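Local coordinates for protein putative acyl-CoA thioester hydrolase YbhC (Escherichia coli K-12, PDB 3GRH) that is a putative thioesterase of the outer membrane that belongs to the pectinesterase family but neither binds pectin nor has pectinesterase activity, at residues A42-N47 and R394-T399; Q51-S56 and N349-I354; T90-A95 and G115-T120. All coordinates share one frame; numbering follows the deposited sequence.

Contact 1 of 3, residues A42-N47 and R394-T399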
ATOM      1  N   ALA A  42     -20.907  12.230  11.164  1.00 12.72           N
ATOM      2  CA  ALA A  42     -21.565  11.304  10.236  1.00 14.74           C
ATOM      3  C   ALA A  42     -21.743  11.874   8.855  1.00 14.63           C
ATOM      4  O   ALA A  42     -21.504  11.169   7.829  1.00 14.82           O
ATOM      5  CB  ALA A  42     -22.925  10.870  10.790  1.00 14.31           C
ATOM      6  N   LYS A  43     -22.102  13.148   8.809  1.00 17.04           N
ATOM      7  CA  LYS A  43     -22.288  13.825   7.539  1.00 17.16           C
ATOM      8  C   LYS A  43     -21.007  13.923   6.774  1.00 16.60           C
ATOM      9  O   LYS A  43     -20.968  13.685   5.561  1.00 17.05           O
ATOM     10  CB  LYS A  43     -22.946  15.197   7.739  1.00 19.09           C
ATOM     11  CG  LYS A  43     -23.243  15.894   6.372  1.00 21.42           C
ATOM     12  CD  LYS A  43     -24.249  15.100   5.534  1.00 28.91           C
ATOM     13  CE  LYS A  43     -24.983  15.981   4.485  1.00 29.21           C
ATOM     14  NZ  LYS A  43     -24.012  16.863   3.734  1.00 33.21           N
ATOM     15  N   GLU A  44     -19.955  14.312   7.464  1.00 14.89           N
ATOM     16  CA  GLU A  44     -18.661  14.340   6.779  1.00 15.87           C
ATOM     17  C   GLU A  44     -18.277  12.952   6.314  1.00 15.82           C
ATOM     18  O   GLU A  44     -17.652  12.817   5.250  1.00 17.78           O
ATOM     19  CB  GLU A  44     -17.600  14.865   7.725  1.00 15.73           C
ATOM     20  CG  GLU A  44     -17.689  16.376   7.952  1.00 19.04           C
ATOM     21  CD  GLU A  44     -16.903  16.909   9.174  1.00 20.55           C
ATOM     22  OE1 GLU A  44     -16.722  16.210  10.174  1.00 21.81           O
ATOM     23  OE2 GLU A  44     -16.505  18.095   9.160  1.00 16.50           O
ATOM     24  N   ALA A  45     -18.537  11.915   7.109  1.00 15.02           N
ATOM     25  CA  ALA A  45     -17.987  10.600   6.775  1.00 15.17           C
ATOM     26  C   ALA A  45     -18.685  10.015   5.572  1.00 15.20           C
ATOM     27  O   ALA A  45     -18.173   9.078   4.964  1.00 13.82           O
ATOM     28  CB  ALA A  45     -18.140   9.608   7.959  1.00 14.74           C
ATOM     29  N   GLN A  46     -19.845  10.524   5.178  1.00 15.31           N
ATOM     30  CA  GLN A  46     -20.505   9.999   3.979  1.00 18.80           C
ATOM     31  C   GLN A  46     -19.683  10.211   2.694  1.00 20.37           C
ATOM     32  O   GLN A  46     -19.873   9.498   1.701  1.00 24.38           O
ATOM     33  CB  GLN A  46     -21.862  10.663   3.784  1.00 19.27           C
ATOM     34  CG  GLN A  46     -22.817  10.503   4.888  1.00 22.57           C
ATOM     35  CD  GLN A  46     -24.113  11.219   4.588  1.00 22.94           C
ATOM     36  OE1 GLN A  46     -24.741  11.800   5.471  1.00 30.31           O
ATOM     37  NE2 GLN A  46     -24.502  11.209   3.313  1.00 30.70           N
ATOM     38  N   ASN A  47     -18.812  11.176   2.698  1.00 19.37           N
ATOM     39  CA  ASN A  47     -17.937  11.427   1.528  1.00 19.29           C
ATOM     40  C   ASN A  47     -16.745  10.494   1.486  1.00 17.62           C
ATOM     41  O   ASN A  47     -15.950  10.625   0.551  1.00 20.03           O
ATOM     42  CB  ASN A  47     -17.399  12.831   1.537  1.00 23.80           C
ATOM     43  CG  ASN A  47     -18.370  13.839   0.952  1.00 27.35           C
ATOM     44  OD1 ASN A  47     -19.395  13.483   0.331  1.00 34.33           O
ATOM     45  ND2 ASN A  47     -18.063  15.113   1.153  1.00 35.06           N
ATOM     46  N   ARG A 394     -16.224  22.390   8.697  1.00 25.15           N
ATOM     47  CA  ARG A 394     -14.840  22.637   8.344  1.00 23.06           C
ATOM     48  C   ARG A 394     -14.591  22.185   6.939  1.00 20.12           C
ATOM     49  O   ARG A 394     -15.307  21.340   6.432  1.00 20.51           O
ATOM     50  CB  ARG A 394     -13.889  22.033   9.369  1.00 27.13           C
ATOM     51  CG  ARG A 394     -14.269  20.651   9.674  1.00 23.10           C
ATOM     52  CD  ARG A 394     -13.379  19.876  10.649  1.00 23.51           C
ATOM     53  NE  ARG A 394     -14.199  18.709  10.969  1.00 18.95           N
ATOM     54  CZ  ARG A 394     -14.021  17.855  11.966  1.00 13.52           C
ATOM     55  NH1 ARG A 394     -12.962  17.875  12.729  1.00 11.35           N
ATOM     56  NH2 ARG A 394     -14.922  16.926  12.185  1.00 12.98           N
ATOM     57  N   ASN A 395     -13.658  22.835   6.285  1.00 17.26           N
ATOM     58  CA  ASN A 395     -13.268  22.425   4.943  1.00 17.11           C
ATOM     59  C   ASN A 395     -12.283  21.276   5.084  1.00 15.34           C
ATOM     60  O   ASN A 395     -11.128  21.454   5.543  1.00 17.11           O
ATOM     61  CB  ASN A 395     -12.644  23.602   4.226  1.00 17.34           C
ATOM     62  CG  ASN A 395     -12.049  23.253   2.867  1.00 16.66           C
ATOM     63  OD1 ASN A 395     -12.075  22.118   2.409  1.00 13.05           O
ATOM     64  ND2 ASN A 395     -11.430  24.294   2.224  1.00 18.65           N
ATOM     65  N   LEU A 396     -12.696  20.087   4.691  1.00 14.02           N
ATOM     66  CA  LEU A 396     -11.872  18.915   4.852  1.00 13.91           C
ATOM     67  C   LEU A 396     -10.656  18.887   3.955  1.00 11.83           C
ATOM     68  O   LEU A 396      -9.831  17.955   4.107  1.00 12.28           O
ATOM     69  CB  LEU A 396     -12.716  17.660   4.594  1.00 14.23           C
ATOM     70  CG  LEU A 396     -13.894  17.498   5.525  1.00 15.67           C
ATOM     71  CD1 LEU A 396     -14.851  16.378   5.025  1.00 21.33           C
ATOM     72  CD2 LEU A 396     -13.392  17.189   6.973  1.00 20.24           C
ATOM     73  N   ASN A 397     -10.539  19.850   3.022  1.00 11.39           N
ATOM     74  CA  ASN A 397      -9.409  19.892   2.113  1.00 12.41           C
ATOM     75  C   ASN A 397      -8.549  21.136   2.315  1.00 12.31           C
ATOM     76  O   ASN A 397      -7.643  21.401   1.529  1.00 14.29           O
ATOM     77  CB  ASN A 397      -9.889  19.736   0.692  1.00 11.47           C
ATOM     78  CG  ASN A 397     -10.535  18.392   0.479  1.00 13.84           C
ATOM     79  OD1 ASN A 397     -11.780  18.319   0.236  1.00 18.63           O
ATOM     80  ND2 ASN A 397      -9.782  17.327   0.656  1.00 10.11           N
ATOM     81  N   ASP A 398      -8.695  21.761   3.464  1.00 13.11           N
ATOM     82  CA  ASP A 398      -7.932  23.001   3.811  1.00 12.55           C
ATOM     83  C   ASP A 398      -6.447  22.690   3.930  1.00 11.83           C
ATOM     84  O   ASP A 398      -6.053  21.767   4.648  1.00 14.44           O
ATOM     85  CB  ASP A 398      -8.528  23.483   5.145  1.00 13.87           C
ATOM     86  CG  ASP A 398      -8.005  24.803   5.616  1.00 16.19           C
ATOM     87  OD1 ASP A 398      -6.913  25.243   5.201  1.00 16.18           O
ATOM     88  OD2 ASP A 398      -8.745  25.460   6.429  1.00 19.00           O
ATOM     89  N   THR A 399      -5.605  23.408   3.171  1.00 11.40           N
ATOM     90  CA  THR A 399      -4.216  23.112   3.132  1.00 10.63           C
ATOM     91  C   THR A 399      -3.487  23.596   4.363  1.00 10.22           C
ATOM     92  O   THR A 399      -2.305  23.302   4.530  1.00 12.53           O
ATOM     93  CB  THR A 399      -3.521  23.639   1.891  1.00 12.90           C
ATOM     94  OG1 THR A 399      -3.739  25.035   1.798  1.00 14.30           O
ATOM     95  CG2 THR A 399      -4.019  22.941   0.645  1.00 15.30           C
TER
HETATM   96  O   HOH W   1     -17.408  19.574   7.411  1.00 31.47           O
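The guanidinium of Arg394 presents its NE and NH2 edge to the carboxylate of Glu44, and the two flat groups are turned 32° against each other. NE gives a nearly straight bond to OE2, with Arg394 NE and Glu44 OE2 3.0 Å apart and an N-H...O angle of 177°; this oxygen lies in the guanidinium plane. NH2 reaches the second oxygen, Arg394 NH2 to Glu44 OE1 measuring 2.8 Å, and here the syn lone pair is used and the oxygen is tilted from the guanidinium plane. The grip is therefore side-on and bidentate, one nitrogen to each oxygen. It is reached by an extended glutamate chain, which meets the arginine chain at about a right angle.

Water 1 joins the cluster, donating to the backbone O of Arg394 at 2.9 Å and to Glu44 OE2 at a notably short 2.5 Å. Leu396 supplies the apolar part: its CD1 lies 4.1 Å from Glu44 CG where the two side chains cross at a slant, and its side chain also rests on Trp405 of strand 403-407.

Glu44 OE1 further accepts from Ser41 N, while Arg394 NH1 donates to the carbonyls of Pro32 and Asn382, and NH2 also to that of Ile39. Were Arg394 an alanine, the Glu44 carboxylate would probably lose its countercharge, and the carbonyls of Pro32, Asn382 and Ile39 this donor. With two ionic bonds, a bridging water and a backbone N-H on one carboxylate, Glu44 is likely to stay ionised, tying the short N-terminal helix 42-45 to the loop before the last strand by charge.

Contact 2 of 3, residues Q51-S56 and N349-I354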
ATOM      1  N   GLN A  51     -16.897   4.050  -2.748  1.00 12.65           N
ATOM      2  CA  GLN A  51     -17.395   4.602  -3.983  1.00 14.03           C
ATOM      3  C   GLN A  51     -16.876   6.004  -4.315  1.00 14.67           C
ATOM      4  O   GLN A  51     -16.815   6.424  -5.484  1.00 16.85           O
ATOM      5  CB  GLN A  51     -18.911   4.537  -4.041  1.00 14.41           C
ATOM      6  CG  GLN A  51     -19.651   5.409  -3.106  1.00 15.15           C
ATOM      7  CD  GLN A  51     -21.170   5.174  -3.110  1.00 19.82           C
ATOM      8  OE1 GLN A  51     -21.768   4.908  -2.059  1.00 21.65           O
ATOM      9  NE2 GLN A  51     -21.790   5.286  -4.284  1.00 24.29           N
ATOM     10  N   HIS A  52     -16.574   6.801  -3.293  1.00 12.29           N
ATOM     11  CA  HIS A  52     -15.955   8.087  -3.525  1.00 11.67           C
ATOM     12  C   HIS A  52     -14.512   7.991  -3.797  1.00 10.68           C
ATOM     13  O   HIS A  52     -13.944   8.672  -4.704  1.00 10.04           O
ATOM     14  CB  HIS A  52     -16.258   9.017  -2.299  1.00 12.37           C
ATOM     15  CG  HIS A  52     -17.646   9.565  -2.304  1.00 16.74           C
ATOM     16  ND1 HIS A  52     -18.713   8.856  -1.800  1.00 19.10           N
ATOM     17  CD2 HIS A  52     -18.143  10.760  -2.702  1.00 21.73           C
ATOM     18  CE1 HIS A  52     -19.819   9.565  -1.930  1.00 18.68           C
ATOM     19  NE2 HIS A  52     -19.506  10.730  -2.467  1.00 20.89           N
ATOM     20  N   TYR A  53     -13.846   7.084  -3.094  1.00 10.13           N
ATOM     21  CA  TYR A  53     -12.386   6.883  -3.371  1.00  8.72           C
ATOM     22  C   TYR A  53     -12.125   6.325  -4.728  1.00  9.41           C
ATOM     23  O   TYR A  53     -11.079   6.565  -5.325  1.00 11.14           O
ATOM     24  CB  TYR A  53     -11.690   5.990  -2.307  1.00  8.05           C
ATOM     25  CG  TYR A  53     -11.319   6.667  -1.026  1.00  6.50           C
ATOM     26  CD1 TYR A  53     -12.274   7.021  -0.106  1.00  8.42           C
ATOM     27  CD2 TYR A  53     -10.011   6.962  -0.723  1.00  5.05           C
ATOM     28  CE1 TYR A  53     -11.979   7.709   1.024  1.00  7.59           C
ATOM     29  CE2 TYR A  53      -9.709   7.604   0.425  1.00  5.08           C
ATOM     30  CZ  TYR A  53     -10.695   8.000   1.318  1.00  6.58           C
ATOM     31  OH  TYR A  53     -10.361   8.720   2.463  1.00  6.03           O
ATOM     32  N   PHE A  54     -13.128   5.599  -5.256  1.00  9.58           N
ATOM     33  CA  PHE A  54     -12.983   4.902  -6.526  1.00 10.10           C
ATOM     34  C   PHE A  54     -13.695   5.595  -7.675  1.00 11.18           C
ATOM     35  O   PHE A  54     -13.821   5.048  -8.750  1.00  9.38           O
ATOM     36  CB  PHE A  54     -13.436   3.457  -6.410  1.00 11.24           C
ATOM     37  CG  PHE A  54     -12.530   2.573  -5.606  1.00 10.52           C
ATOM     38  CD1 PHE A  54     -11.237   2.893  -5.359  1.00 10.53           C
ATOM     39  CD2 PHE A  54     -12.993   1.347  -5.220  1.00 13.18           C
ATOM     40  CE1 PHE A  54     -10.392   2.003  -4.631  1.00 11.49           C
ATOM     41  CE2 PHE A  54     -12.198   0.509  -4.528  1.00 11.87           C
ATOM     42  CZ  PHE A  54     -10.881   0.866  -4.258  1.00 11.60           C
ATOM     43  N   ALA A  55     -14.105   6.836  -7.471  1.00 10.16           N
ATOM     44  CA  ALA A  55     -14.828   7.580  -8.478  1.00 13.79           C
ATOM     45  C   ALA A  55     -14.053   7.702  -9.769  1.00 17.34           C
ATOM     46  O   ALA A  55     -12.813   7.743  -9.749  1.00 17.53           O
ATOM     47  CB  ALA A  55     -15.125   8.929  -7.934  1.00 14.84           C
ATOM     48  N   SER A  56     -14.764   7.692 -10.901  1.00 18.95           N
ATOM     49  CA  SER A  56     -14.106   7.922 -12.228  1.00 22.67           C
ATOM     50  C   SER A  56     -13.764   9.405 -12.422  1.00 24.81           C
ATOM     51  O   SER A  56     -14.172  10.253 -11.623  1.00 23.33           O
ATOM     52  CB  SER A  56     -15.007   7.463 -13.371  1.00 24.26           C
ATOM     53  OG  SER A  56     -16.119   8.300 -13.494  1.00 29.88           O
ATOM     54  N   ASN A 349      -0.465  16.995   0.624  1.00 11.40           N
ATOM     55  CA  ASN A 349      -1.086  17.073   1.961  1.00 10.46           C
ATOM     56  C   ASN A 349      -1.772  15.737   2.182  1.00  9.55           C
ATOM     57  O   ASN A 349      -2.899  15.527   1.786  1.00 10.78           O
ATOM     58  CB  ASN A 349      -2.079  18.229   2.024  1.00 10.68           C
ATOM     59  CG  ASN A 349      -2.550  18.476   3.396  1.00 13.04           C
ATOM     60  OD1 ASN A 349      -1.899  18.060   4.362  1.00 11.07           O
ATOM     61  ND2 ASN A 349      -3.587  19.295   3.518  1.00 10.24           N
ATOM     62  N   GLY A 350      -1.039  14.739   2.689  1.00  7.71           N
ATOM     63  CA  GLY A 350      -1.561  13.411   2.639  1.00  7.93           C
ATOM     64  C   GLY A 350      -2.920  13.196   3.272  1.00  6.95           C
ATOM     65  O   GLY A 350      -3.200  13.673   4.367  1.00  8.42           O
ATOM     66  N   GLN A 351      -3.741  12.371   2.654  1.00  7.35           N
ATOM     67  CA  GLN A 351      -5.052  12.158   3.096  1.00  6.03           C
ATOM     68  C   GLN A 351      -5.323  10.693   3.513  1.00  8.65           C
ATOM     69  O   GLN A 351      -4.961   9.758   2.795  1.00  7.06           O
ATOM     70  CB  GLN A 351      -5.994  12.504   1.970  1.00  7.51           C
ATOM     71  CG  GLN A 351      -7.418  12.713   2.453  1.00  8.91           C
ATOM     72  CD  GLN A 351      -8.354  11.578   2.462  1.00 10.50           C
ATOM     73  OE1 GLN A 351      -8.115  10.520   1.893  1.00 11.75           O
ATOM     74  NE2 GLN A 351      -9.484  11.780   3.124  1.00 12.57           N
ATOM     75  N   VAL A 352      -5.899  10.530   4.688  1.00  7.18           N
ATOM     76  CA  VAL A 352      -6.257   9.192   5.191  1.00  8.00           C
ATOM     77  C   VAL A 352      -7.404   9.272   6.091  1.00  7.33           C
ATOM     78  O   VAL A 352      -7.518  10.198   6.896  1.00  7.50           O
ATOM     79  CB  VAL A 352      -5.108   8.476   5.828  1.00 11.68           C
ATOM     80  CG1 VAL A 352      -4.507   9.264   6.847  1.00 14.15           C
ATOM     81  CG2 VAL A 352      -5.552   7.095   6.391  1.00 10.33           C
ATOM     82  N   VAL A 353      -8.331   8.332   5.924  1.00  7.41           N
ATOM     83  CA  VAL A 353      -9.448   8.119   6.847  1.00  5.99           C
ATOM     84  C   VAL A 353      -9.390   6.708   7.376  1.00  7.52           C
ATOM     85  O   VAL A 353      -9.307   5.777   6.597  1.00  7.08           O
ATOM     86  CB  VAL A 353     -10.787   8.361   6.154  1.00  7.29           C
ATOM     87  CG1 VAL A 353     -11.952   7.929   6.987  1.00  7.13           C
ATOM     88  CG2 VAL A 353     -10.967   9.816   5.772  1.00  8.54           C
ATOM     89  N   ILE A 354      -9.441   6.544   8.673  1.00  6.38           N
ATOM     90  CA  ILE A 354      -9.579   5.256   9.312  1.00  6.59           C
ATOM     91  C   ILE A 354     -10.932   5.192   9.951  1.00  5.17           C
ATOM     92  O   ILE A 354     -11.261   6.029  10.788  1.00  9.40           O
ATOM     93  CB  ILE A 354      -8.472   5.028  10.364  1.00  7.63           C
ATOM     94  CG1 ILE A 354      -7.100   5.036   9.756  1.00  8.99           C
ATOM     95  CG2 ILE A 354      -8.682   3.618  11.037  1.00  9.55           C
ATOM     96  CD1 ILE A 354      -5.978   5.009  10.843  1.00 10.57           C
TER
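Tyr53, the last residue of the short helix 50-53, faces Val353 of strand 351-355 with their CA atoms 10.7 Å apart, too far for the backbones to touch, and the tyrosine side chain spans the gap. Phe54 is the first residue to leave helical geometry. On the strand, Gln351 and Val353 point toward the helix, whereas Val352 between them points away, the usual alternation of an extended chain.

The phenol and the glutamine side chain approach from opposite directions and meet at the tyrosine hydroxyl. Gln351 NE2 donates to Tyr53 OH at 3.3 Å; the hydroxyl lies in the amide plane, yet the N-H...O angle of 137° makes the bond a bent one. Gln351 OE1 lies 2.9 Å from the same Tyr53 OH. The glutamine chain leaves with CG anti to the backbone N (chi1 -163°) and then bends at chi2, which turns both amide atoms to the hydroxyl, and Gly320 N donates to OE1, helping fix the amide rotation. Val353 CG2 packs against the hydroxyl, 3.5 Å from Tyr53 OH. Ring and amide planes stand 42° apart.

All three residues are buried. The Tyr53 ring also packs edge-to-face with Tyr319 and touches Leu322 and Val289, so that Tyr53 brings helix 50-53 against successive parallel strands of the beta-helix, 287-291, 321-324 and 351-355, with strand 403-407 continuing the sheet beyond 351-355.

Contact 3 of 3, residues T90-A95 and G115-T120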
ATOM      1  N   THR A  90      10.023 -21.689 -13.728  1.00 17.07           N
ATOM      2  CA  THR A  90      10.592 -21.871 -12.377  1.00 17.32           C
ATOM      3  C   THR A  90      10.800 -20.554 -11.642  1.00 17.90           C
ATOM      4  O   THR A  90      11.200 -20.533 -10.459  1.00 18.86           O
ATOM      5  CB  THR A  90      11.886 -22.654 -12.426  1.00 19.57           C
ATOM      6  OG1 THR A  90      12.747 -22.022 -13.369  1.00 20.74           O
ATOM      7  CG2 THR A  90      11.589 -24.122 -12.873  1.00 19.55           C
ATOM      8  N   THR A  91      10.624 -19.458 -12.346  1.00 14.46           N
ATOM      9  CA  THR A  91      10.663 -18.147 -11.701  1.00 15.58           C
ATOM     10  C   THR A  91       9.433 -17.392 -12.096  1.00 14.31           C
ATOM     11  O   THR A  91       8.834 -17.624 -13.141  1.00 15.47           O
ATOM     12  CB  THR A  91      11.872 -17.249 -12.072  1.00 16.96           C
ATOM     13  OG1 THR A  91      11.781 -16.757 -13.422  1.00 17.94           O
ATOM     14  CG2 THR A  91      13.137 -17.948 -11.855  1.00 17.56           C
ATOM     15  N   ILE A  92       9.056 -16.458 -11.232  1.00 11.63           N
ATOM     16  CA  ILE A  92       7.812 -15.755 -11.451  1.00 11.68           C
ATOM     17  C   ILE A  92       7.976 -14.738 -12.552  1.00 10.97           C
ATOM     18  O   ILE A  92       7.104 -14.602 -13.452  1.00 11.74           O
ATOM     19  CB  ILE A  92       7.295 -15.083 -10.188  1.00 12.34           C
ATOM     20  CG1 ILE A  92       7.089 -16.172  -9.087  1.00 12.46           C
ATOM     21  CG2 ILE A  92       6.093 -14.271 -10.507  1.00 10.55           C
ATOM     22  CD1 ILE A  92       6.747 -15.653  -7.779  1.00 15.48           C
ATOM     23  N   GLN A  93       9.154 -14.117 -12.613  1.00 10.84           N
ATOM     24  CA  GLN A  93       9.429 -13.183 -13.693  1.00 10.88           C
ATOM     25  C   GLN A  93       9.333 -13.829 -15.048  1.00 10.57           C
ATOM     26  O   GLN A  93       8.801 -13.212 -15.966  1.00 12.64           O
ATOM     27  CB  GLN A  93      10.786 -12.495 -13.565  1.00  9.76           C
ATOM     28  CG  GLN A  93      11.023 -11.392 -14.536  1.00 10.15           C
ATOM     29  CD  GLN A  93      10.188 -10.201 -14.239  1.00  9.99           C
ATOM     30  OE1 GLN A  93      10.399  -9.597 -13.223  1.00 10.07           O
ATOM     31  NE2 GLN A  93       9.324  -9.821 -15.137  1.00 11.58           N
ATOM     32  N   ALA A  94       9.794 -15.069 -15.197  1.00 12.53           N
ATOM     33  CA  ALA A  94       9.708 -15.749 -16.477  1.00 11.92           C
ATOM     34  C   ALA A  94       8.282 -15.975 -16.929  1.00 11.35           C
ATOM     35  O   ALA A  94       7.979 -15.915 -18.152  1.00 12.41           O
ATOM     36  CB  ALA A  94      10.492 -17.048 -16.386  1.00 12.45           C
ATOM     37  N   ALA A  95       7.397 -16.317 -15.990  1.00 11.79           N
ATOM     38  CA  ALA A  95       6.006 -16.512 -16.312  1.00 11.25           C
ATOM     39  C   ALA A  95       5.354 -15.195 -16.652  1.00 11.50           C
ATOM     40  O   ALA A  95       4.525 -15.142 -17.501  1.00 12.84           O
ATOM     41  CB  ALA A  95       5.243 -17.165 -15.113  1.00 12.05           C
ATOM     42  N   GLY A 115       6.198 -22.670  -2.271  1.00 13.26           N
ATOM     43  CA  GLY A 115       7.652 -22.583  -2.305  1.00 13.95           C
ATOM     44  C   GLY A 115       8.130 -21.203  -1.972  1.00 15.24           C
ATOM     45  O   GLY A 115       7.335 -20.333  -1.663  1.00 14.88           O
ATOM     46  N   GLU A 116       9.460 -21.058  -2.031  1.00 16.35           N
ATOM     47  CA  GLU A 116      10.132 -19.820  -1.786  1.00 15.62           C
ATOM     48  C   GLU A 116      10.727 -19.439  -3.114  1.00 15.31           C
ATOM     49  O   GLU A 116      11.420 -20.229  -3.782  1.00 16.96           O
ATOM     50  CB  GLU A 116      11.247 -20.027  -0.735  1.00 19.31           C
ATOM     51  CG  GLU A 116      10.785 -20.194   0.695  1.00 25.22           C
ATOM     52  CD  GLU A 116      10.070 -21.514   0.965  1.00 36.38           C
ATOM     53  OE1 GLU A 116      10.530 -22.578   0.436  1.00 41.74           O
ATOM     54  OE2 GLU A 116       9.051 -21.477   1.721  1.00 42.56           O
ATOM     55  N   TYR A 117      10.487 -18.205  -3.503  1.00 11.63           N
ATOM     56  CA  TYR A 117      10.878 -17.673  -4.814  1.00 11.71           C
ATOM     57  C   TYR A 117      11.705 -16.412  -4.557  1.00 12.17           C
ATOM     58  O   TYR A 117      11.178 -15.388  -4.257  1.00 12.77           O
ATOM     59  CB  TYR A 117       9.625 -17.393  -5.653  1.00 14.01           C
ATOM     60  CG  TYR A 117       8.830 -18.659  -5.913  1.00 11.14           C
ATOM     61  CD1 TYR A 117       9.157 -19.504  -6.949  1.00 17.02           C
ATOM     62  CD2 TYR A 117       7.775 -18.984  -5.138  1.00 14.29           C
ATOM     63  CE1 TYR A 117       8.452 -20.689  -7.157  1.00 14.93           C
ATOM     64  CE2 TYR A 117       7.109 -20.175  -5.323  1.00 14.97           C
ATOM     65  CZ  TYR A 117       7.468 -21.005  -6.334  1.00 15.65           C
ATOM     66  OH  TYR A 117       6.743 -22.166  -6.502  1.00 16.80           O
ATOM     67  N   GLN A 118      13.017 -16.549  -4.664  1.00 12.95           N
ATOM     68  CA  GLN A 118      13.898 -15.397  -4.387  1.00 12.85           C
ATOM     69  C   GLN A 118      14.069 -14.590  -5.691  1.00 13.25           C
ATOM     70  O   GLN A 118      14.404 -15.115  -6.739  1.00 16.20           O
ATOM     71  CB  GLN A 118      15.274 -15.845  -3.846  1.00 14.46           C
ATOM     72  CG  GLN A 118      16.220 -14.642  -3.501  1.00 15.85           C
ATOM     73  CD  GLN A 118      17.704 -14.967  -3.253  1.00 21.37           C
ATOM     74  OE1 GLN A 118      18.363 -15.709  -4.020  1.00 33.19           O
ATOM     75  NE2 GLN A 118      18.253 -14.371  -2.210  1.00 27.04           N
ATOM     76  N   GLY A 119      13.844 -13.289  -5.624  1.00  9.84           N
ATOM     77  CA  GLY A 119      14.124 -12.398  -6.718  1.00  9.53           C
ATOM     78  C   GLY A 119      12.985 -11.429  -6.927  1.00  9.33           C
ATOM     79  O   GLY A 119      11.848 -11.648  -6.491  1.00 10.79           O
ATOM     80  N   THR A 120      13.288 -10.361  -7.649  1.00  8.80           N
ATOM     81  CA  THR A 120      12.304  -9.388  -7.989  1.00  7.98           C
ATOM     82  C   THR A 120      11.251  -9.938  -8.930  1.00  8.24           C
ATOM     83  O   THR A 120      11.516 -10.856  -9.721  1.00  8.96           O
ATOM     84  CB  THR A 120      12.975  -8.168  -8.631  1.00  8.73           C
ATOM     85  OG1 THR A 120      13.783  -8.601  -9.721  1.00  9.43           O
ATOM     86  CG2 THR A 120      13.783  -7.330  -7.633  1.00 13.19           C
TER
HETATM   87  O   HOH W   2      11.162 -13.579 -10.489  1.00 16.11           O
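At the end of the right-handed parallel beta-helix, the fold of the pectinesterase family, where the first strands lie, helix 92-100 packs beside strand 115-123. Thr91 is the N-cap of the helix: its OG1 accepts from Ala94 N at 3.2 Å, which ties down one of the amides of the first turn. The touching parts, 90 to 93 and 117 to 120, run 21° apart.

The apolar part of the contact is formed by Ile92 and Tyr117, whose side chains cross at about a right angle. The CD1 methyl of Ile92 reaches the root of the tyrosine, 4.0 Å from Tyr117 CB and 4.1 Å from Tyr117 CG. With CG1 of Ile92 anti to the carbonyl carbon (chi1 -59°) and the chain extended beyond it, this terminal methyl makes the touch. Further along the ring, the carbonyl oxygen of Thr90 lies at the edge, 4.2 Å from Tyr117 CD1. The phenol hydroxyl donates to Met113 O, just ahead of its own strand.

The other end is polar. Water 2 accepts from Gln93 N at 3.0 Å and donates to Thr120 O at 2.9 Å, so it joins the first turn of the helix to the strand where direct bonds are lacking. The amide of Gln93 has its own partners: OE1 accepts from Tyr122 N and bonds with the Tyr167 hydroxyl, and NE2 donates to Asp97. Tyr167 OH, bonded to both Gln93 OE1 and Thr120 OG1, links the two segments a second time.

Ile92 and Tyr117 both rest on Val79 of strand 77-79, and Ile92 also reaches Ile144. The position is consistent with the N-terminal helical cap that commonly closes the hydrophobic interior of parallel beta-helices.

Contacts 1 and 2 are neighbours, their centres 11 Å apart, and they touch directly: Asn47 O packs 3.3 Å from His52 CB. Helices 42-45 and 50-53 follow each other in the chain, and each reaches a late part of it, with contact 2 nested inside the loop closed by contact 1. Contact 3 lies on the opposite side of the chain's centre, its centre 44 Å from that of contact 1 and 34 Å from that of contact 2, and touches neither. The N-terminal region thus packs on the late strands, while contact 3 lies by the first strands. All three lie away from the predicted nucleophile Asp280 and from Arg340, a substrate-binding residue by similarity.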